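Local coordinates for protein N-acetylglucosaminidase (PDB 6INX) that probably hydrolyses glycosidic bonds of N-acetylglucosamine-containing glycans, at residues P289-F292 with F297-Y300; Y272-R275 with V279-W282; T205-R210 with G250-S255. One frame throughout, in Å; residues are numbered along the deposited sequence.

How the interactions relate
All three contacts lie on one side of the chain, in and beside the antiparallel sheet that follows strand 230-235 and precedes helix 303-316, consistent with the alpha+beta insertion carried by many family 18 TIM barrels. Interaction 1 is its buried hairpin, held by backbone hydrogen bonds and aromatic packing. Interaction 2 borders it: its surface contact, made by one carboxylate and a water, lies at strand 279-283, which pairs with strand 288-292 and is an outermost strand of that sheet within this chain. Interaction 3 joins two loops, partly buried near the second subunit, through a tyrosine ring and an aspartate; Gly-250 and Leu-251 of its loop pack on Phe-292 and Phe-297 of interaction 1.

Interaction 1 (P289-F292 with F297-Y300); sequences PYLF and FISY
Leu-291 and Ile-298 are the hydrogen-bonded pair of an antiparallel beta hairpin, in the middle of the five-stranded sheet that forms the probable insertion domain of this family 18 fold. Leu-291 N gives its hydrogen to Ile-298 O over 2.9 Å, and Ile-298 N returns one to Leu-291 O over 3.0 Å. Tyr-290/Ser-299 and Phe-292/Phe-297 are the flanking non-hydrogen-bonded pairs.

Aromatic packing occupies the face carrying Tyr-290, Phe-292 and Phe-297. The rings of Tyr-290 and Phe-297 run roughly parallel, with planes 30° apart, but are slid so far that they meet at a corner, Tyr-290 CD2 lying 3.4 Å from Phe-297 CE2. Phe-292 presents CD1 to Phe-297 CB at 4.0 Å.

CH-pi packing closes the other end. Tyr-300 has its CG between backbone N and carbonyl carbon (chi1 69°), which stands the ring beside Pro-289; Pro-289 CG sits over the ring centre, 3.8 Å from the centroid. Leu-291 CG adds a contact to Tyr-300 CE1, and on this face Leu-291 and Ile-298 pack against Tyr-272 of helix 265-272.

Polar contacts beyond the backbone pair are few. A water donates to Pro-289 O at 2.7 Å and hydrogen-bonds Ser-299 OG, which also pairs with His-198 N. With every touching residue buried, the chemistry implies a hairpin fixed in register by two reciprocal backbone bonds, packed on one face by the rings of Tyr-290, Phe-292 and Phe-297 and on the other by Leu-291 and Ile-298, with a water linking Pro-289 O to Ser-299 OG.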
ATOM      1  N   PRO A 289      12.999   6.138 -14.955  1.00 11.77           N
ATOM      2  CA  PRO A 289      12.648   5.775 -16.327  1.00 13.01           C
ATOM      3  C   PRO A 289      11.679   4.606 -16.370  1.00 11.27           C
ATOM      4  O   PRO A 289      11.619   3.769 -15.467  1.00 11.89           O
ATOM      5  CB  PRO A 289      14.005   5.346 -16.897  1.00 11.07           C
ATOM      6  CG  PRO A 289      14.629   4.588 -15.734  1.00 11.32           C
ATOM      7  CD  PRO A 289      14.205   5.417 -14.496  1.00 10.69           C
ATOM      8  N   TYR A 290      10.916   4.544 -17.456  1.00 12.08           N
ATOM      9  CA  TYR A 290      10.010   3.427 -17.678  1.00 11.87           C
ATOM     10  C   TYR A 290       9.837   3.207 -19.174  1.00 12.15           C
ATOM     11  O   TYR A 290      10.044   4.121 -19.976  1.00 12.88           O
ATOM     12  CB  TYR A 290       8.663   3.606 -16.960  1.00 12.17           C
ATOM     13  CG  TYR A 290       7.842   4.826 -17.341  1.00 11.44           C
ATOM     14  CD1 TYR A 290       8.169   6.083 -16.849  1.00 10.26           C
ATOM     15  CD2 TYR A 290       6.704   4.704 -18.122  1.00 13.02           C
ATOM     16  CE1 TYR A 290       7.400   7.202 -17.166  1.00 13.56           C
ATOM     17  CE2 TYR A 290       5.921   5.812 -18.446  1.00 12.07           C
ATOM     18  CZ  TYR A 290       6.281   7.057 -17.960  1.00 14.26           C
ATOM     19  OH  TYR A 290       5.500   8.151 -18.287  1.00 15.79           O
ATOM     20  N   LEU A 291       9.456   1.982 -19.542  1.00 10.87           N
ATOM     21  CA  LEU A 291       9.241   1.600 -20.932  1.00 12.02           C
ATOM     22  C   LEU A 291       7.793   1.182 -21.124  1.00 11.73           C
ATOM     23  O   LEU A 291       7.198   0.551 -20.247  1.00 10.65           O
ATOM     24  CB  LEU A 291      10.116   0.412 -21.322  1.00 12.54           C
ATOM     25  CG  LEU A 291      11.604   0.520 -21.025  1.00 13.53           C
ATOM     26  CD1 LEU A 291      12.325  -0.711 -21.576  1.00 13.93           C
ATOM     27  CD2 LEU A 291      12.176   1.786 -21.631  1.00 15.47           C
ATOM     28  N   PHE A 292       7.234   1.521 -22.280  1.00 12.06           N
ATOM     29  CA  PHE A 292       5.888   1.090 -22.617  1.00 12.31           C
ATOM     30  C   PHE A 292       5.793   0.946 -24.123  1.00 13.13           C
ATOM     31  O   PHE A 292       6.285   1.804 -24.860  1.00 13.85           O
ATOM     32  CB  PHE A 292       4.850   2.114 -22.138  1.00 11.92           C
ATOM     33  CG  PHE A 292       3.439   1.602 -22.157  1.00 11.44           C
ATOM     34  CD1 PHE A 292       3.115   0.412 -21.536  1.00 11.45           C
ATOM     35  CD2 PHE A 292       2.428   2.326 -22.776  1.00 11.85           C
ATOM     36  CE1 PHE A 292       1.815  -0.066 -21.540  1.00 12.44           C
ATOM     37  CE2 PHE A 292       1.114   1.859 -22.765  1.00 13.38           C
ATOM     38  CZ  PHE A 292       0.814   0.666 -22.144  1.00 12.60           C
ATOM     39  N   PHE A 297       4.320  -2.783 -19.612  1.00 10.04           N
ATOM     40  CA  PHE A 297       4.935  -1.692 -18.866  1.00  9.53           C
ATOM     41  C   PHE A 297       6.118  -2.232 -18.074  1.00 10.51           C
ATOM     42  O   PHE A 297       5.977  -3.231 -17.359  1.00 11.47           O
ATOM     43  CB  PHE A 297       3.905  -1.093 -17.898  1.00 10.64           C
ATOM     44  CG  PHE A 297       4.454  -0.015 -17.017  1.00 10.80           C
ATOM     45  CD1 PHE A 297       5.076  -0.320 -15.809  1.00 11.20           C
ATOM     46  CD2 PHE A 297       4.340   1.310 -17.383  1.00 13.34           C
ATOM     47  CE1 PHE A 297       5.583   0.684 -15.002  1.00 11.61           C
ATOM     48  CE2 PHE A 297       4.846   2.301 -16.584  1.00 10.85           C
ATOM     49  CZ  PHE A 297       5.466   1.995 -15.398  1.00 13.98           C
ATOM     50  N   ILE A 298       7.258  -1.539 -18.155  1.00 10.45           N
ATOM     51  CA  ILE A 298       8.510  -1.978 -17.537  1.00 10.27           C
ATOM     52  C   ILE A 298       9.100  -0.834 -16.724  1.00 11.49           C
ATOM     53  O   ILE A 298       9.319   0.256 -17.255  1.00 12.19           O
ATOM     54  CB  ILE A 298       9.521  -2.445 -18.601  1.00 11.03           C
ATOM     55  CG1 ILE A 298       8.980  -3.688 -19.318  1.00 11.47           C
ATOM     56  CG2 ILE A 298      10.882  -2.714 -17.970  1.00 13.81           C
ATOM     57  CD1 ILE A 298       9.793  -4.145 -20.543  1.00 13.93           C
ATOM     58  N   SER A 299       9.371  -1.090 -15.442  1.00 10.12           N
ATOM     59  CA  SER A 299       9.988  -0.120 -14.546  1.00  9.56           C
ATOM     60  C   SER A 299      11.416  -0.562 -14.247  1.00  9.17           C
ATOM     61  O   SER A 299      11.654  -1.738 -13.976  1.00 10.10           O
ATOM     62  CB  SER A 299       9.219  -0.096 -13.220  1.00  9.45           C
ATOM     63  OG  SER A 299       9.965   0.572 -12.233  1.00  9.96           O
ATOM     64  N   TYR A 300      12.364   0.379 -14.242  1.00  9.19           N
ATOM     65  CA  TYR A 300      13.763   0.002 -14.043  1.00  8.71           C
ATOM     66  C   TYR A 300      14.555   1.200 -13.532  1.00  9.82           C
ATOM     67  O   TYR A 300      14.027   2.301 -13.414  1.00 13.29           O
ATOM     68  CB  TYR A 300      14.354  -0.592 -15.337  1.00 10.08           C
ATOM     69  CG  TYR A 300      14.550   0.383 -16.479  1.00 10.53           C
ATOM     70  CD1 TYR A 300      13.466   0.982 -17.104  1.00 10.93           C
ATOM     71  CD2 TYR A 300      15.824   0.683 -16.949  1.00 11.62           C
ATOM     72  CE1 TYR A 300      13.640   1.866 -18.159  1.00 11.64           C
ATOM     73  CE2 TYR A 300      16.009   1.571 -18.016  1.00 11.97           C
ATOM     74  CZ  TYR A 300      14.911   2.151 -18.613  1.00 12.02           C
ATOM     75  OH  TYR A 300      15.083   3.032 -19.670  1.00 14.36           O
TER
HETATM   76  O   HOH W   1      10.543   3.031 -13.052  1.00 11.36           O

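Interaction 2 (Y272-R275 with V279-W282); sequences YIDR and VRYW
A type II beta turn, Tyr-272 to Arg-275, lies in the connection between helix 265-272 and strand 279-283, and its third residue, Asp-274, reaches across to Arg-280 on that strand. This is the helix-to-strand connection at the rim of the antiparallel sheet. The turn is closed by a long backbone bond of 3.3 Å from Arg-275 N to Tyr-272 O.

Strand 279-283 is outermost in the sheet within this chain. Val-279 and Tyr-281 spend their backbone groups on Phe-292 and Tyr-290, while the backbone N and O of Arg-280 face away from strand 288-292, N meeting Asp-274 directly and O through a water. Asp-274 OD1 accepts the N-H of Arg-280 at 3.0 Å along a nearly straight line (175°), although the donor comes from above the carboxylate plane. Asp-274 OD2 lies alongside Arg-280 CB at 3.7 Å. The charged end of Arg-280 goes elsewhere: the chain is extended from CG to NE, passes Ile-273 CG2 with its CD at 4.3 Å, and NH2 forms a salt bridge with Asp-302. The carboxylate therefore bonds to the backbone N-H of Arg-280, not to its guanidinium. One water completes the link, donating to Asp-274 OD1 at 2.7 Å and to Arg-280 O at 2.9 Å.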
ATOM      1  N   TYR A 272      15.002  -3.908 -25.267  1.00 15.64           N
ATOM      2  CA  TYR A 272      13.777  -3.199 -24.900  1.00 14.69           C
ATOM      3  C   TYR A 272      13.878  -1.685 -24.941  1.00 16.95           C
ATOM      4  O   TYR A 272      12.919  -1.027 -25.351  1.00 16.42           O
ATOM      5  CB  TYR A 272      13.317  -3.618 -23.492  1.00 14.55           C
ATOM      6  CG  TYR A 272      12.752  -5.015 -23.411  1.00 13.23           C
ATOM      7  CD1 TYR A 272      13.592  -6.123 -23.291  1.00 15.14           C
ATOM      8  CD2 TYR A 272      11.379  -5.233 -23.444  1.00 13.82           C
ATOM      9  CE1 TYR A 272      13.078  -7.405 -23.206  1.00 14.88           C
ATOM     10  CE2 TYR A 272      10.856  -6.517 -23.359  1.00 12.97           C
ATOM     11  CZ  TYR A 272      11.710  -7.598 -23.235  1.00 14.49           C
ATOM     12  OH  TYR A 272      11.227  -8.885 -23.153  1.00 15.67           O
ATOM     13  N   ILE A 273      14.988  -1.098 -24.496  1.00 14.76           N
ATOM     14  CA  ILE A 273      15.043   0.355 -24.350  1.00 15.15           C
ATOM     15  C   ILE A 273      15.036   0.981 -25.741  1.00 18.00           C
ATOM     16  O   ILE A 273      15.983   0.803 -26.513  1.00 18.90           O
ATOM     17  CB  ILE A 273      16.260   0.810 -23.537  1.00 16.34           C
ATOM     18  CG1 ILE A 273      16.179   0.274 -22.104  1.00 13.78           C
ATOM     19  CG2 ILE A 273      16.342   2.338 -23.543  1.00 17.15           C
ATOM     20  CD1 ILE A 273      17.448   0.500 -21.290  1.00 17.36           C
ATOM     21  N   ASP A 274      13.965   1.707 -26.061  1.00 16.68           N
ATOM     22  CA  ASP A 274      13.789   2.336 -27.374  1.00 18.62           C
ATOM     23  C   ASP A 274      14.001   1.347 -28.524  1.00 18.87           C
ATOM     24  O   ASP A 274      14.664   1.641 -29.523  1.00 20.90           O
ATOM     25  CB  ASP A 274      14.645   3.592 -27.512  1.00 18.38           C
ATOM     26  CG  ASP A 274      14.125   4.727 -26.664  1.00 17.78           C
ATOM     27  OD1 ASP A 274      12.883   4.921 -26.639  1.00 18.26           O
ATOM     28  OD2 ASP A 274      14.938   5.433 -26.034  1.00 21.93           O
ATOM     29  N   ARG A 275      13.407   0.167 -28.381  1.00 16.37           N
ATOM     30  CA  ARG A 275      13.563  -0.915 -29.343  1.00 19.47           C
ATOM     31  C   ARG A 275      12.329  -1.807 -29.284  1.00 20.71           C
ATOM     32  O   ARG A 275      11.643  -1.873 -28.262  1.00 17.93           O
ATOM     33  CB  ARG A 275      14.807  -1.748 -29.007  1.00 21.13           C
ATOM     34  CG  ARG A 275      15.237  -2.725 -30.091  1.00 24.18           C
ATOM     35  CD  ARG A 275      16.542  -3.404 -29.693  1.00 25.25           C
ATOM     36  NE  ARG A 275      17.495  -2.416 -29.207  1.00 28.91           N
ATOM     37  CZ  ARG A 275      18.444  -1.868 -29.957  1.00 24.59           C
ATOM     38  NH1 ARG A 275      18.573  -2.224 -31.230  1.00 22.32           N
ATOM     39  NH2 ARG A 275      19.257  -0.960 -29.435  1.00 32.47           N
ATOM     40  N   VAL A 279       8.964   2.339 -25.971  1.00 16.06           N
ATOM     41  CA  VAL A 279       9.447   3.709 -25.885  1.00 15.29           C
ATOM     42  C   VAL A 279       9.888   3.985 -24.454  1.00 15.47           C
ATOM     43  O   VAL A 279       9.177   3.640 -23.499  1.00 13.61           O
ATOM     44  CB  VAL A 279       8.352   4.696 -26.317  1.00 15.40           C
ATOM     45  CG1 VAL A 279       8.859   6.116 -26.219  1.00 17.57           C
ATOM     46  CG2 VAL A 279       7.887   4.372 -27.726  1.00 18.97           C
ATOM     47  N   ARG A 280      11.060   4.595 -24.298  1.00 14.19           N
ATOM     48  CA  ARG A 280      11.497   5.040 -22.982  1.00 13.86           C
ATOM     49  C   ARG A 280      10.906   6.403 -22.653  1.00 15.51           C
ATOM     50  O   ARG A 280      11.001   7.351 -23.446  1.00 16.01           O
ATOM     51  CB  ARG A 280      13.021   5.100 -22.897  1.00 13.70           C
ATOM     52  CG  ARG A 280      13.526   5.648 -21.565  1.00 13.98           C
ATOM     53  CD  ARG A 280      15.006   5.947 -21.637  1.00 15.59           C
ATOM     54  NE  ARG A 280      15.603   6.344 -20.357  1.00 15.81           N
ATOM     55  CZ  ARG A 280      15.654   7.591 -19.889  1.00 15.68           C
ATOM     56  NH1 ARG A 280      15.096   8.598 -20.566  1.00 14.85           N
ATOM     57  NH2 ARG A 280      16.248   7.843 -18.727  1.00 18.28           N
ATOM     58  N   TYR A 281      10.300   6.491 -21.479  1.00 13.28           N
ATOM     59  CA  TYR A 281       9.805   7.733 -20.919  1.00 14.58           C
ATOM     60  C   TYR A 281      10.548   8.028 -19.626  1.00 14.18           C
ATOM     61  O   TYR A 281      11.062   7.122 -18.959  1.00 14.40           O
ATOM     62  CB  TYR A 281       8.305   7.632 -20.650  1.00 15.60           C
ATOM     63  CG  TYR A 281       7.521   7.359 -21.909  1.00 15.93           C
ATOM     64  CD1 TYR A 281       7.328   8.363 -22.859  1.00 17.05           C
ATOM     65  CD2 TYR A 281       6.990   6.106 -22.163  1.00 15.01           C
ATOM     66  CE1 TYR A 281       6.623   8.120 -24.010  1.00 18.28           C
ATOM     67  CE2 TYR A 281       6.274   5.850 -23.319  1.00 16.65           C
ATOM     68  CZ  TYR A 281       6.090   6.867 -24.239  1.00 17.35           C
ATOM     69  OH  TYR A 281       5.390   6.615 -25.395  1.00 22.49           O
ATOM     70  N   TRP A 282      10.641   9.307 -19.296  1.00 15.42           N
ATOM     71  CA  TRP A 282      11.262   9.760 -18.063  1.00 13.83           C
ATOM     72  C   TRP A 282      10.202  10.434 -17.207  1.00 14.53           C
ATOM     73  O   TRP A 282       9.511  11.350 -17.670  1.00 14.93           O
ATOM     74  CB  TRP A 282      12.415  10.728 -18.353  1.00 14.30           C
ATOM     75  CG  TRP A 282      13.069  11.295 -17.121  1.00 13.28           C
ATOM     76  CD1 TRP A 282      12.947  12.563 -16.634  1.00 17.00           C
ATOM     77  CD2 TRP A 282      13.937  10.601 -16.205  1.00 12.54           C
ATOM     78  NE1 TRP A 282      13.683  12.704 -15.481  1.00 16.63           N
ATOM     79  CE2 TRP A 282      14.298  11.513 -15.197  1.00 14.68           C
ATOM     80  CE3 TRP A 282      14.443   9.299 -16.145  1.00 15.49           C
ATOM     81  CZ2 TRP A 282      15.146  11.170 -14.148  1.00 16.73           C
ATOM     82  CZ3 TRP A 282      15.284   8.962 -15.094  1.00 13.31           C
ATOM     83  CH2 TRP A 282      15.626   9.891 -14.114  1.00 15.90           C
TER
HETATM   84  O   HOH W   2      11.941   7.443 -26.178  1.00 25.16           O

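Interaction 3 (T205-R210 with G250-S255); sequences TGDLFR and GLYQMS
The CB of Asp-207 covers one face of the Tyr-252 ring near its rim, and the carboxylate projects beyond the CE1 edge, its plane 28° from that of the ring, yet no direct hydrogen bond joins segments 205-210 and 250-255. Asp-207 heads an Asx turn, its OD1 accepting from Phe-209 N at 3.0 Å. Its CG is anti to the backbone N (chi1 -167°), which takes the carboxylate out past CE1 while CB stays over the face: CB makes a CH-pi contact 3.9 Å from the ring centroid, and CG comes to 3.3 Å from Tyr-252 CE1. The opposite ring face is covered by Leu-251 CG of the same loop, so the tyrosine is sandwiched. The carbonyl oxygens of Thr-205 and Gly-206 approach the ring obliquely near CE2 and CD2.

Arg-188 forms a salt bridge to Asp-207 OD2 and also donates to Phe-209 O, which probably makes the closeness of these two acceptors tolerable. Arg-210 NH1 steadies the turn from within by a 2.8 Å bond to Asp-207 O, while its NE pairs with Asp-166 of the second subunit; Tyr-252 packs on Glu-117 of that subunit, placing the contact beside the dimer interface. Tyr-252 OH and Asp-207 OD2 are 3.8 Å apart, and a water in the ring plane bridges them, donating to OD2 at 2.7 Å and hydrogen-bonded to Tyr-252 OH at 3.0 Å.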
ATOM      1  N   THR A 205       2.829  12.024  -8.287  1.00 11.75           N
ATOM      2  CA  THR A 205       1.423  12.397  -8.199  1.00 11.54           C
ATOM      3  C   THR A 205       0.567  11.414  -8.988  1.00 11.87           C
ATOM      4  O   THR A 205       0.925  10.990 -10.092  1.00 13.55           O
ATOM      5  CB  THR A 205       1.206  13.836  -8.709  1.00 13.95           C
ATOM      6  OG1 THR A 205      -0.166  14.220  -8.522  1.00 15.95           O
ATOM      7  CG2 THR A 205       1.536  13.963 -10.190  1.00 20.50           C
ATOM      8  N   GLY A 206      -0.568  11.032  -8.407  1.00  9.41           N
ATOM      9  CA  GLY A 206      -1.483  10.140  -9.085  1.00 11.07           C
ATOM     10  C   GLY A 206      -1.267   8.662  -8.845  1.00 10.21           C
ATOM     11  O   GLY A 206      -2.006   7.858  -9.415  1.00 10.28           O
ATOM     12  N   ASP A 207      -0.266   8.278  -8.056  1.00 10.28           N
ATOM     13  CA  ASP A 207      -0.024   6.884  -7.691  1.00  9.71           C
ATOM     14  C   ASP A 207      -0.784   6.563  -6.407  1.00  9.29           C
ATOM     15  O   ASP A 207      -0.603   7.245  -5.398  1.00 11.07           O
ATOM     16  CB  ASP A 207       1.477   6.684  -7.460  1.00 10.77           C
ATOM     17  CG  ASP A 207       1.874   5.219  -7.392  1.00 10.44           C
ATOM     18  OD1 ASP A 207       0.977   4.355  -7.329  1.00 11.27           O
ATOM     19  OD2 ASP A 207       3.097   4.936  -7.385  1.00 11.21           O
ATOM     20  N   LEU A 208      -1.629   5.520  -6.439  1.00 10.17           N
ATOM     21  CA  LEU A 208      -2.324   5.105  -5.217  1.00 10.11           C
ATOM     22  C   LEU A 208      -1.350   4.603  -4.162  1.00 10.84           C
ATOM     23  O   LEU A 208      -1.647   4.661  -2.962  1.00 11.51           O
ATOM     24  CB  LEU A 208      -3.346   4.001  -5.521  1.00 11.23           C
ATOM     25  CG  LEU A 208      -4.545   4.399  -6.381  1.00 12.35           C
ATOM     26  CD1 LEU A 208      -5.419   3.178  -6.653  1.00 14.94           C
ATOM     27  CD2 LEU A 208      -5.367   5.507  -5.743  1.00 13.15           C
ATOM     28  N   PHE A 209      -0.190   4.107  -4.580  1.00 10.08           N
ATOM     29  CA  PHE A 209       0.848   3.631  -3.679  1.00 10.12           C
ATOM     30  C   PHE A 209       1.858   4.756  -3.505  1.00  9.72           C
ATOM     31  O   PHE A 209       2.236   5.404  -4.486  1.00 10.27           O
ATOM     32  CB  PHE A 209       1.492   2.379  -4.272  1.00 10.86           C
ATOM     33  CG  PHE A 209       0.532   1.227  -4.392  1.00 10.93           C
ATOM     34  CD1 PHE A 209       0.401   0.315  -3.353  1.00 14.29           C
ATOM     35  CD2 PHE A 209      -0.251   1.068  -5.515  1.00 12.54           C
ATOM     36  CE1 PHE A 209      -0.499  -0.737  -3.448  1.00 15.99           C
ATOM     37  CE2 PHE A 209      -1.159   0.014  -5.614  1.00 12.75           C
ATOM     38  CZ  PHE A 209      -1.268  -0.889  -4.577  1.00 15.12           C
ATOM     39  N   ARG A 210       2.244   5.036  -2.257  1.00 11.29           N
ATOM     40  CA  ARG A 210       2.937   6.281  -1.935  1.00 11.27           C
ATOM     41  C   ARG A 210       4.407   6.103  -1.565  1.00 12.10           C
ATOM     42  O   ARG A 210       5.054   7.083  -1.188  1.00 11.99           O
ATOM     43  CB  ARG A 210       2.190   7.056  -0.844  1.00 11.12           C
ATOM     44  CG  ARG A 210       0.688   7.236  -1.117  1.00 10.95           C
ATOM     45  CD  ARG A 210       0.398   7.958  -2.433  1.00 11.06           C
ATOM     46  NE  ARG A 210       0.879   9.332  -2.425  1.00 11.32           N
ATOM     47  CZ  ARG A 210       1.152  10.031  -3.523  1.00 11.48           C
ATOM     48  NH1 ARG A 210       0.997   9.483  -4.723  1.00 12.30           N
ATOM     49  NH2 ARG A 210       1.601  11.276  -3.406  1.00 12.63           N
ATOM     50  N   GLY A 250       0.970   3.798 -19.974  1.00 12.65           N
ATOM     51  CA  GLY A 250       1.020   2.590 -19.169  1.00 11.41           C
ATOM     52  C   GLY A 250       1.175   2.808 -17.676  1.00  9.88           C
ATOM     53  O   GLY A 250       1.141   1.823 -16.927  1.00 11.69           O
ATOM     54  N   LEU A 251       1.360   4.047 -17.221  1.00 12.45           N
ATOM     55  CA  LEU A 251       1.694   4.344 -15.834  1.00 12.15           C
ATOM     56  C   LEU A 251       0.421   4.485 -15.006  1.00 10.71           C
ATOM     57  O   LEU A 251      -0.507   5.206 -15.391  1.00 11.78           O
ATOM     58  CB  LEU A 251       2.520   5.630 -15.776  1.00 12.29           C
ATOM     59  CG  LEU A 251       3.056   6.062 -14.414  1.00 10.56           C
ATOM     60  CD1 LEU A 251       4.058   5.056 -13.881  1.00 12.68           C
ATOM     61  CD2 LEU A 251       3.713   7.429 -14.512  1.00 13.23           C
ATOM     62  N   TYR A 252       0.365   3.760 -13.890  1.00  9.88           N
ATOM     63  CA  TYR A 252      -0.785   3.782 -12.975  1.00 12.09           C
ATOM     64  C   TYR A 252      -2.032   3.197 -13.631  1.00 11.12           C
ATOM     65  O   TYR A 252      -3.145   3.702 -13.470  1.00 11.68           O
ATOM     66  CB  TYR A 252      -1.028   5.159 -12.331  1.00 12.49           C
ATOM     67  CG  TYR A 252       0.243   5.753 -11.781  1.00 10.59           C
ATOM     68  CD1 TYR A 252       1.177   4.948 -11.142  1.00 11.31           C
ATOM     69  CD2 TYR A 252       0.537   7.093 -11.939  1.00 11.85           C
ATOM     70  CE1 TYR A 252       2.350   5.465 -10.655  1.00 13.19           C
ATOM     71  CE2 TYR A 252       1.721   7.620 -11.451  1.00  9.69           C
ATOM     72  CZ  TYR A 252       2.623   6.789 -10.818  1.00 11.36           C
ATOM     73  OH  TYR A 252       3.818   7.282 -10.336  1.00 14.61           O
ATOM     74  N   GLN A 253      -1.833   2.117 -14.384  1.00 12.67           N
ATOM     75  CA  GLN A 253      -2.881   1.369 -15.052  1.00 12.45           C
ATOM     76  C   GLN A 253      -3.002  -0.012 -14.424  1.00 13.01           C
ATOM     77  O   GLN A 253      -2.054  -0.541 -13.835  1.00 11.73           O
ATOM     78  CB  GLN A 253      -2.558   1.199 -16.539  1.00 14.10           C
ATOM     79  CG  GLN A 253      -2.365   2.507 -17.286  1.00 14.79           C
ATOM     80  CD  GLN A 253      -3.563   3.414 -17.170  1.00 16.90           C
ATOM     81  OE1 GLN A 253      -4.689   3.018 -17.476  1.00 16.84           O
ATOM     82  NE2 GLN A 253      -3.335   4.636 -16.697  1.00 15.97           N
ATOM     83  N   MET A 254      -4.174  -0.616 -14.592  1.00 13.48           N
ATOM     84  CA  MET A 254      -4.445  -1.906 -13.976  1.00 12.40           C
ATOM     85  C   MET A 254      -4.138  -3.028 -14.962  1.00 14.16           C
ATOM     86  O   MET A 254      -4.626  -3.026 -16.097  1.00 18.53           O
ATOM     87  CB  MET A 254      -5.902  -2.005 -13.521  1.00 17.62           C
ATOM     88  CG  MET A 254      -6.163  -3.221 -12.617  1.00 20.42           C
ATOM     89  SD  MET A 254      -7.910  -3.562 -12.360  1.00 32.22           S
ATOM     90  CE  MET A 254      -8.238  -2.512 -10.956  1.00 25.39           C
ATOM     91  N   SER A 255      -3.322  -3.985 -14.518  1.00 11.46           N
ATOM     92  CA  SER A 255      -3.020  -5.225 -15.205  1.00 12.56           C
ATOM     93  C   SER A 255      -3.884  -6.346 -14.640  1.00 12.63           C
ATOM     94  O   SER A 255      -4.310  -6.284 -13.482  1.00 13.20           O
ATOM     95  CB  SER A 255      -1.551  -5.587 -14.955  1.00 12.65           C
ATOM     96  OG  SER A 255      -1.228  -6.841 -15.531  1.00 13.50           O
TER
HETATM   97  O   HOH W   3       5.264   4.915  -9.077  1.00 14.22           O